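Local coordinates for putative OmpA family lipoprotein (Burkholderia cenocepacia, PDB 5LKW) that probably helps maintain outer-membrane integrity as the Pal component of the Tol-Pal system and, through its OmpA-like domain, binds diaminopimelic acid, a peptidoglycan constituent, at residues A[38-41]-A[42-45]; A[68-71]-A[72-76]; A[106-109]-A[110-114]. All blocks are in the same frame, centred on the assembly; numbering follows the deposited sequence.

Interaction 1 of 3, residues A[38-41]-A[42-45]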
loop_
_atom_site.group_PDB
_atom_site.type_symbol
_atom_site.label_atom_id
_atom_site.label_comp_id
_atom_site.label_asym_id
_atom_site.label_seq_id
_atom_site.Cartn_x
_atom_site.Cartn_y
_atom_site.Cartn_z
ATOM N N HIS A 38 -1.536 11.529 -2.171
ATOM C CA HIS A 38 -2.686 10.835 -1.590
ATOM C C HIS A 38 -3.238 11.480 -0.323
ATOM O O HIS A 38 -4.454 11.611 -0.211
ATOM C CB HIS A 38 -2.460 9.332 -1.461
ATOM C CG HIS A 38 -2.584 8.620 -2.775
ATOM N ND1 HIS A 38 -1.509 8.422 -3.621
ATOM C CD2 HIS A 38 -3.669 8.123 -3.420
ATOM C CE1 HIS A 38 -1.920 7.793 -4.708
ATOM N NE2 HIS A 38 -3.227 7.613 -4.617
ATOM N N ALA A 39 -2.337 11.879 0.589
ATOM C CA ALA A 39 -2.700 12.572 1.831
ATOM C C ALA A 39 -3.531 13.840 1.559
ATOM O O ALA A 39 -4.541 14.068 2.222
ATOM C CB ALA A 39 -1.469 12.920 2.653
ATOM N N GLN A 40 -3.089 14.639 0.591
ATOM C CA GLN A 40 -3.776 15.873 0.228
ATOM C C GLN A 40 -5.187 15.551 -0.273
ATOM O O GLN A 40 -6.163 16.152 0.187
ATOM C CB GLN A 40 -2.971 16.655 -0.828
ATOM C CG GLN A 40 -3.373 18.114 -1.063
ATOM C CD GLN A 40 -3.643 18.891 0.222
ATOM O OE1 GLN A 40 -2.827 18.902 1.153
ATOM N NE2 GLN A 40 -4.789 19.565 0.265
ATOM N N TYR A 41 -5.299 14.576 -1.173
ATOM C CA TYR A 41 -6.603 14.119 -1.606
ATOM C C TYR A 41 -7.498 13.689 -0.429
ATOM O O TYR A 41 -8.608 14.201 -0.272
ATOM C CB TYR A 41 -6.498 13.028 -2.680
ATOM C CG TYR A 41 -7.856 12.563 -3.136
ATOM C CD1 TYR A 41 -8.405 12.999 -4.343
ATOM C CD2 TYR A 41 -8.598 11.711 -2.351
ATOM C CE1 TYR A 41 -9.654 12.567 -4.762
ATOM C CE2 TYR A 41 -9.858 11.279 -2.751
ATOM C CZ TYR A 41 -10.381 11.699 -3.955
ATOM O OH TYR A 41 -11.646 11.251 -4.323
ATOM N N LEU A 42 -7.003 12.789 0.412
ATOM C CA LEU A 42 -7.735 12.337 1.599
ATOM C C LEU A 42 -8.244 13.454 2.586
ATOM O O LEU A 42 -9.429 13.495 2.938
ATOM C CB LEU A 42 -6.944 11.241 2.334
ATOM C CG LEU A 42 -6.932 9.869 1.609
ATOM C CD1 LEU A 42 -5.980 8.883 2.279
ATOM C CD2 LEU A 42 -8.330 9.260 1.486
ATOM N N LYS A 43 -7.329 14.310 3.034
ATOM C CA LYS A 43 -7.623 15.438 3.930
ATOM C C LYS A 43 -8.673 16.401 3.377
ATOM O O LYS A 43 -9.492 16.959 4.128
ATOM C CB LYS A 43 -6.332 16.211 4.204
ATOM C CG LYS A 43 -5.470 15.633 5.339
ATOM C CD LYS A 43 -4.164 16.453 5.546
ATOM C CE LYS A 43 -3.261 16.323 4.325
ATOM N NZ LYS A 43 -2.330 17.469 4.055
ATOM N N SER A 44 -8.625 16.605 2.068
ATOM C CA SER A 44 -9.546 17.481 1.376
ATOM C C SER A 44 -10.854 16.786 0.947
ATOM O O SER A 44 -11.747 17.460 0.448
ATOM C CB SER A 44 -8.842 18.158 0.194
ATOM O OG SER A 44 -8.609 17.247 -0.853
ATOM N N HIS A 45 -10.958 15.463 1.140
ATOM C CA HIS A 45 -12.188 14.716 0.901
ATOM C C HIS A 45 -12.625 13.798 2.055
ATOM O O HIS A 45 -12.738 12.590 1.832
ATOM C CB HIS A 45 -12.072 13.853 -0.354
ATOM C CG HIS A 45 -11.732 14.613 -1.594
ATOM N ND1 HIS A 45 -10.583 15.365 -1.720
ATOM C CD2 HIS A 45 -12.371 14.708 -2.784
ATOM C CE1 HIS A 45 -10.539 15.914 -2.921
ATOM N NE2 HIS A 45 -11.602 15.515 -3.596
#

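Interaction 2 of 3, residues A[68-71]-A[72-76]. With API (2,6-diaminopimelic acid), chain C.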
loop_
_atom_site.group_PDB
_atom_site.type_symbol
_atom_site.label_atom_id
_atom_site.label_comp_id
_atom_site.label_asym_id
_atom_site.label_seq_id
_atom_site.Cartn_x
_atom_site.Cartn_y
_atom_site.Cartn_z
ATOM N N LEU A 68 4.108 -9.782 8.033
ATOM C CA LEU A 68 4.827 -8.874 7.151
ATOM C C LEU A 68 3.855 -7.984 6.324
ATOM O O LEU A 68 3.977 -6.732 6.285
ATOM C CB LEU A 68 5.784 -9.689 6.244
ATOM C CG LEU A 68 6.554 -8.861 5.197
ATOM C CD1 LEU A 68 7.303 -7.697 5.878
ATOM C CD2 LEU A 68 7.538 -9.770 4.449
ATOM N N GLY A 69 2.895 -8.598 5.661
ATOM C CA GLY A 69 1.896 -7.794 4.931
ATOM C C GLY A 69 1.248 -6.728 5.822
ATOM O O GLY A 69 1.066 -5.616 5.391
ATOM N N GLN A 70 0.885 -7.084 7.064
ATOM C CA GLN A 70 0.276 -6.124 8.001
ATOM C C GLN A 70 1.182 -4.937 8.242
ATOM O O GLN A 70 0.754 -3.766 8.166
ATOM C CB GLN A 70 -0.200 -6.811 9.329
ATOM C CG GLN A 70 -1.046 -5.904 10.216
ATOM C CD GLN A 70 -2.331 -5.363 9.558
ATOM O OE1 GLN A 70 -3.030 -6.070 8.854
ATOM N NE2 GLN A 70 -2.675 -4.110 9.865
ATOM N N LYS A 71 2.449 -5.217 8.479
ATOM C CA LYS A 71 3.414 -4.174 8.781
ATOM C C LYS A 71 3.621 -3.230 7.588
ATOM O O LYS A 71 3.714 -1.998 7.740
ATOM C CB LYS A 71 4.719 -4.816 9.253
ATOM C CG LYS A 71 4.763 -5.094 10.799
ATOM C CD LYS A 71 6.033 -5.849 11.169
ATOM C CE LYS A 71 6.461 -5.616 12.667
ATOM N NZ LYS A 71 5.233 -5.733 13.523
ATOM N N ARG A 72 3.649 -3.798 6.388
ATOM C CA ARG A 72 3.608 -2.996 5.121
ATOM C C ARG A 72 2.356 -2.075 5.034
ATOM O O ARG A 72 2.448 -0.890 4.713
ATOM C CB ARG A 72 3.680 -3.958 3.924
ATOM C CG ARG A 72 5.033 -4.686 3.835
ATOM C CD ARG A 72 5.219 -5.576 2.612
ATOM N NE ARG A 72 6.641 -5.935 2.471
ATOM C CZ ARG A 72 7.112 -7.066 1.930
ATOM N NH1 ARG A 72 6.313 -8.008 1.407
ATOM N NH2 ARG A 72 8.408 -7.253 1.887
ATOM N N ALA A 73 1.182 -2.589 5.352
ATOM C CA ALA A 73 -0.004 -1.727 5.211
ATOM C C ALA A 73 0.057 -0.566 6.251
ATOM O O ALA A 73 -0.354 0.598 5.959
ATOM C CB ALA A 73 -1.299 -2.557 5.295
ATOM N N GLU A 74 0.650 -0.868 7.400
ATOM C CA GLU A 74 0.719 0.024 8.566
ATOM C C GLU A 74 1.759 1.092 8.346
ATOM O O GLU A 74 1.495 2.279 8.621
ATOM C CB GLU A 74 0.964 -0.750 9.871
ATOM C CG GLU A 74 -0.291 -1.525 10.332
ATOM C CD GLU A 74 -0.108 -2.356 11.618
ATOM O OE1 GLU A 74 1.056 -2.626 12.040
ATOM O OE2 GLU A 74 -1.164 -2.771 12.164
ATOM N N ALA A 75 2.920 0.678 7.800
ATOM C CA ALA A 75 3.920 1.601 7.283
ATOM C C ALA A 75 3.348 2.686 6.319
ATOM O O ALA A 75 3.699 3.858 6.420
ATOM C CB ALA A 75 5.104 0.817 6.661
ATOM N N VAL A 76 2.456 2.311 5.398
ATOM C CA VAL A 76 1.833 3.258 4.463
ATOM C C VAL A 76 0.794 4.170 5.194
ATOM O O VAL A 76 0.780 5.388 5.010
ATOM C CB VAL A 76 1.158 2.509 3.287
ATOM C CG1 VAL A 76 0.354 3.473 2.407
ATOM C CG2 VAL A 76 2.206 1.664 2.445
HETATM C C API C . 8.730 -10.685 1.533
HETATM C CA API C . 9.116 -12.030 2.100
HETATM C C3 API C . 10.482 -12.602 1.722
HETATM C C4 API C . 10.652 -13.964 2.427
HETATM C C5 API C . 11.967 -14.134 3.209
HETATM C C6 API C . 12.042 -15.422 4.050
HETATM O O API C . 7.617 -10.641 1.026
HETATM O OXT API C . 9.432 -9.648 1.556
HETATM N N API C . 8.109 -12.966 1.603
#

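Interaction 3 of 3, residues A[106-109]-A[110-114]. With API (2,6-diaminopimelic acid), chain C.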
loop_
_atom_site.group_PDB
_atom_site.type_symbol
_atom_site.label_atom_id
_atom_site.label_comp_id
_atom_site.label_asym_id
_atom_site.label_seq_id
_atom_site.Cartn_x
_atom_site.Cartn_y
_atom_site.Cartn_z
ATOM N N ASP A 106 10.179 -16.386 -9.290
ATOM C CA ASP A 106 11.442 -15.790 -9.606
ATOM C C ASP A 106 11.516 -14.348 -9.048
ATOM O O ASP A 106 10.514 -13.822 -8.545
ATOM C CB ASP A 106 11.678 -15.832 -11.110
ATOM C CG ASP A 106 10.551 -15.142 -11.920
ATOM O OD1 ASP A 106 9.824 -14.294 -11.399
ATOM O OD2 ASP A 106 10.386 -15.442 -13.122
ATOM N N GLU A 107 12.685 -13.716 -9.188
ATOM C CA GLU A 107 12.921 -12.383 -8.591
ATOM C C GLU A 107 11.912 -11.364 -9.076
ATOM O O GLU A 107 11.454 -10.544 -8.321
ATOM C CB GLU A 107 14.361 -11.881 -8.825
ATOM C CG GLU A 107 15.505 -12.692 -8.059
ATOM C CD GLU A 107 15.753 -12.251 -6.573
ATOM O OE1 GLU A 107 14.865 -11.637 -5.911
ATOM O OE2 GLU A 107 16.890 -12.504 -6.081
ATOM N N ALA A 108 11.578 -11.429 -10.353
ATOM C CA ALA A 108 10.651 -10.469 -10.969
ATOM C C ALA A 108 9.315 -10.577 -10.326
ATOM O O ALA A 108 8.779 -9.532 -9.880
ATOM C CB ALA A 108 10.530 -10.742 -12.483
ATOM N N SER A 109 8.722 -11.807 -10.300
ATOM C CA SER A 109 7.369 -11.976 -9.707
ATOM C C SER A 109 7.366 -11.651 -8.232
ATOM O O SER A 109 6.488 -10.969 -7.781
ATOM C CB SER A 109 6.771 -13.370 -9.976
ATOM O OG SER A 109 7.064 -13.648 -11.346
ATOM N N TRP A 110 8.369 -12.116 -7.502
ATOM C CA TRP A 110 8.397 -11.838 -6.080
ATOM C C TRP A 110 8.377 -10.330 -5.788
ATOM O O TRP A 110 7.705 -9.896 -4.841
ATOM C CB TRP A 110 9.623 -12.446 -5.436
ATOM C CG TRP A 110 9.607 -13.998 -5.510
ATOM C CD1 TRP A 110 8.516 -14.800 -5.618
ATOM C CD2 TRP A 110 10.751 -14.882 -5.523
ATOM N NE1 TRP A 110 8.886 -16.125 -5.642
ATOM C CE2 TRP A 110 10.248 -16.213 -5.603
ATOM C CE3 TRP A 110 12.140 -14.681 -5.446
ATOM C CZ2 TRP A 110 11.096 -17.355 -5.669
ATOM C CZ3 TRP A 110 12.988 -15.820 -5.492
ATOM C CH2 TRP A 110 12.453 -17.136 -5.570
ATOM N N ALA A 111 9.164 -9.569 -6.561
ATOM C CA ALA A 111 9.308 -8.129 -6.320
ATOM C C ALA A 111 7.992 -7.406 -6.547
ATOM O O ALA A 111 7.667 -6.424 -5.842
ATOM C CB ALA A 111 10.457 -7.520 -7.180
ATOM N N GLN A 112 7.235 -7.893 -7.529
ATOM C CA GLN A 112 5.933 -7.345 -7.871
ATOM C C GLN A 112 4.898 -7.583 -6.764
ATOM O O GLN A 112 3.881 -6.910 -6.748
ATOM C CB GLN A 112 5.463 -8.017 -9.150
ATOM C CG GLN A 112 6.370 -7.602 -10.407
ATOM C CD GLN A 112 5.970 -8.296 -11.708
ATOM O OE1 GLN A 112 4.814 -8.152 -12.170
ATOM N NE2 GLN A 112 6.913 -9.096 -12.295
ATOM N N ASN A 113 5.130 -8.604 -5.915
ATOM C CA ASN A 113 4.190 -8.999 -4.903
ATOM C C ASN A 113 4.487 -8.451 -3.536
ATOM O O ASN A 113 3.632 -8.630 -2.664
ATOM C CB ASN A 113 3.970 -10.544 -4.815
ATOM C CG ASN A 113 3.460 -11.151 -6.150
ATOM O OD1 ASN A 113 2.786 -10.487 -6.954
ATOM N ND2 ASN A 113 3.836 -12.400 -6.401
ATOM N N ARG A 114 5.686 -7.847 -3.326
ATOM C CA ARG A 114 6.092 -7.222 -2.035
ATOM C C ARG A 114 5.612 -5.795 -2.125
ATOM O O ARG A 114 6.343 -4.935 -2.574
ATOM C CB ARG A 114 7.601 -7.214 -1.900
ATOM C CG ARG A 114 8.235 -8.629 -1.734
ATOM C CD ARG A 114 9.706 -8.484 -1.275
ATOM N NE ARG A 114 10.595 -7.819 -2.242
ATOM C CZ ARG A 114 11.158 -8.408 -3.301
ATOM N NH1 ARG A 114 10.920 -9.713 -3.533
ATOM N NH2 ARG A 114 12.017 -7.699 -4.109
HETATM C C API C . 8.730 -10.685 1.533
HETATM C CA API C . 9.116 -12.030 2.100
HETATM C C3 API C . 10.482 -12.602 1.722
HETATM C C4 API C . 10.652 -13.964 2.427
HETATM C C5 API C . 11.967 -14.134 3.209
HETATM C C6 API C . 12.042 -15.422 4.050
HETATM O O API C . 7.617 -10.641 1.026
HETATM O OXT API C . 9.432 -9.648 1.556
HETATM N N API C . 8.109 -12.966 1.603
HETATM O O HOH W 1 12.537 -10.094 -5.800
#

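Interaction 1 of 3, residues A[38-41]-A[42-45]
Leu42 N to His38 O and Lys43 N to Ala39 O are nearly straight backbone hydrogen bonds, both 2.9 Å long, continuing the i to i+4 ladder of helix 32-44 in this OmpA-like domain toward the loop residue His45. The main side-chain feature is a face-to-face stack of Tyr41 and His45, four residues apart, with ring centroids separated by 4.0 Å and planes inclined by only 9°. The phenol stands opposite its own backbone N across the CA-CB bond (chi1 -180°), beside the carbonyl carbon, which swings it out from the helix with one face toward the imidazole that follows one turn later. The nearest ring atoms, Tyr41 CE1 and His45 NE2, are 3.7 Å apart. The stacked imidazole also returns a hydrogen bond to the backbone, from His45 ND1 to Tyr41 O (2.7 Å); it is bent to 130°, and the acceptor lies well out of the ring plane. The ring of His45 is thus held by both its face and its nitrogen. Beyond the stack, Tyr41 OH is hydrogen-bonded to Arg48 and Asp4, tying the phenol to other parts of the chain.

On the buried side, Leu42 lies with its CG against His38 O and packs on Met80 of helix 62-82 and on Tyr120 of strand 115-120. On the exposed side, Lys43 folds back over the backbone of Ala39 through a bend at chi3, and its NZ hydrogen-bonds to Gln40 OE1 (3.3 Å), coming from above the amide carbonyl plane. The hydroxyl of Ser44 sits near two successive carbonyls, with OG 2.9 Å from Gln40 O and 3.1 Å from Tyr41 O, a single proton facing two acceptors.

Interaction 2 of 3, residues A[68-71]-A[72-76]
Leu68 and Arg72, one helical turn apart on helix 62-82, make the tight side of this contact, at the diaminopimelic acid pocket. Leu68 CD2 covers one face of the guanidinium, 3.7 Å from Arg72 NH2, and also touches the ligand carboxylate carbon C at 3.3 Å. The carboxylate itself meets the guanidinium at its edge: Arg72 NH1 donates to ligand O (3.0 Å) and Arg72 NH2 to ligand OXT (2.6 Å). The chain of Arg72, extended from CG to NE, carries the group to the ligand.

The more open side is polar and looser. Gln70 NE2 donates to Glu74 OE2 (3.1 Å); the acceptor lies in the amide plane of Gln70, but the amide comes from above the carboxylate plane of Glu74, the two planes being 79° apart. That amide nitrogen also bonds to Ala92 O of strand 90-96. Lys71 is exposed, its NZ 5.4 Å from Glu74 OE1, too far for a direct salt bridge.

Four hydrogen bonds, two to the ligand carboxylate and two from NE and NH1 to the backbone oxygens of Ser24 and Asn55, hold the buried guanidinium in its rotation, an arrangement consistent with charge-assisted recognition of the carboxylate.

Interaction 3 of 3, residues A[106-109]-A[110-114]
Asp106, in contact with Trp110 one turn on, is the N-cap of the short helix 107-113 in the OmpA-like domain. In the cap, the carboxylate of Asp106 reaches forward to Ser109 in the first turn, and its OD1 accepts from both Ser109 N (2.9 Å) and Ser109 OG (2.8 Å). The backbone amide approaches nearly along the C-O axis, whereas the hydroxyl comes from the syn side, somewhat out of the carboxylate plane. The main-chain oxygen of the same aspartate accepts from Trp110 N at 2.9 Å, the first i to i+4 bond of the helix.

Aromatic packing involves that same carbonyl. The indole, its CG beside its own backbone N (chi1 -65°), folds back toward the start of the helix, where one face lies against Asp106 O, 3.2 Å from Trp110 CG. Its NE1 is hydrogen-bonded to Glu58, so both the face and the N-H of the ring are engaged.

Among polar side chains, Gln112 reaches back to Ala108 O through a weak bond from NE2. A water molecule gives a firmer bridge: it donates to Glu107 O and, thanks to a bend of the glutamate at chi2, to Glu107 OE1, while accepting from Arg114 NH1, each at 2.8 Å. This water lies in the plane of the guanidinium, at its edge.

Arg114, just beyond the helix, belongs to the ligand pocket. Its chain bends at chi3 and one guanidinium face covers Ala111 CA, while NH1 forms a salt bridge with Asp57 and NE bonds to Phe20 O. With the charged end engaged there, the closest approach to diaminopimelic acid is made by the aliphatic part, Arg114 CD lying 3.1 Å from ligand OXT.

In the fold
Interactions 2 and 3 converge on one diaminopimelic acid molecule although their centres lie about 17 Å apart. They touch directly through packing of Arg72 NH1 against Arg114 CA, 3.5 Å away, so helix 62-82 and the residue following helix 107-113 meet at the pocket. Asp23, Asp57, Arg59 and Asn65 supply further hydrogen bonds to the ligand. Interaction 1 lies on helix 32-44, remote from this site: its centre is about 20 Å from that of interaction 2 and about 30 Å from that of interaction 3, which is on the other side of the chain's centre. Its nearest atoms are still about 8 Å from interaction 2.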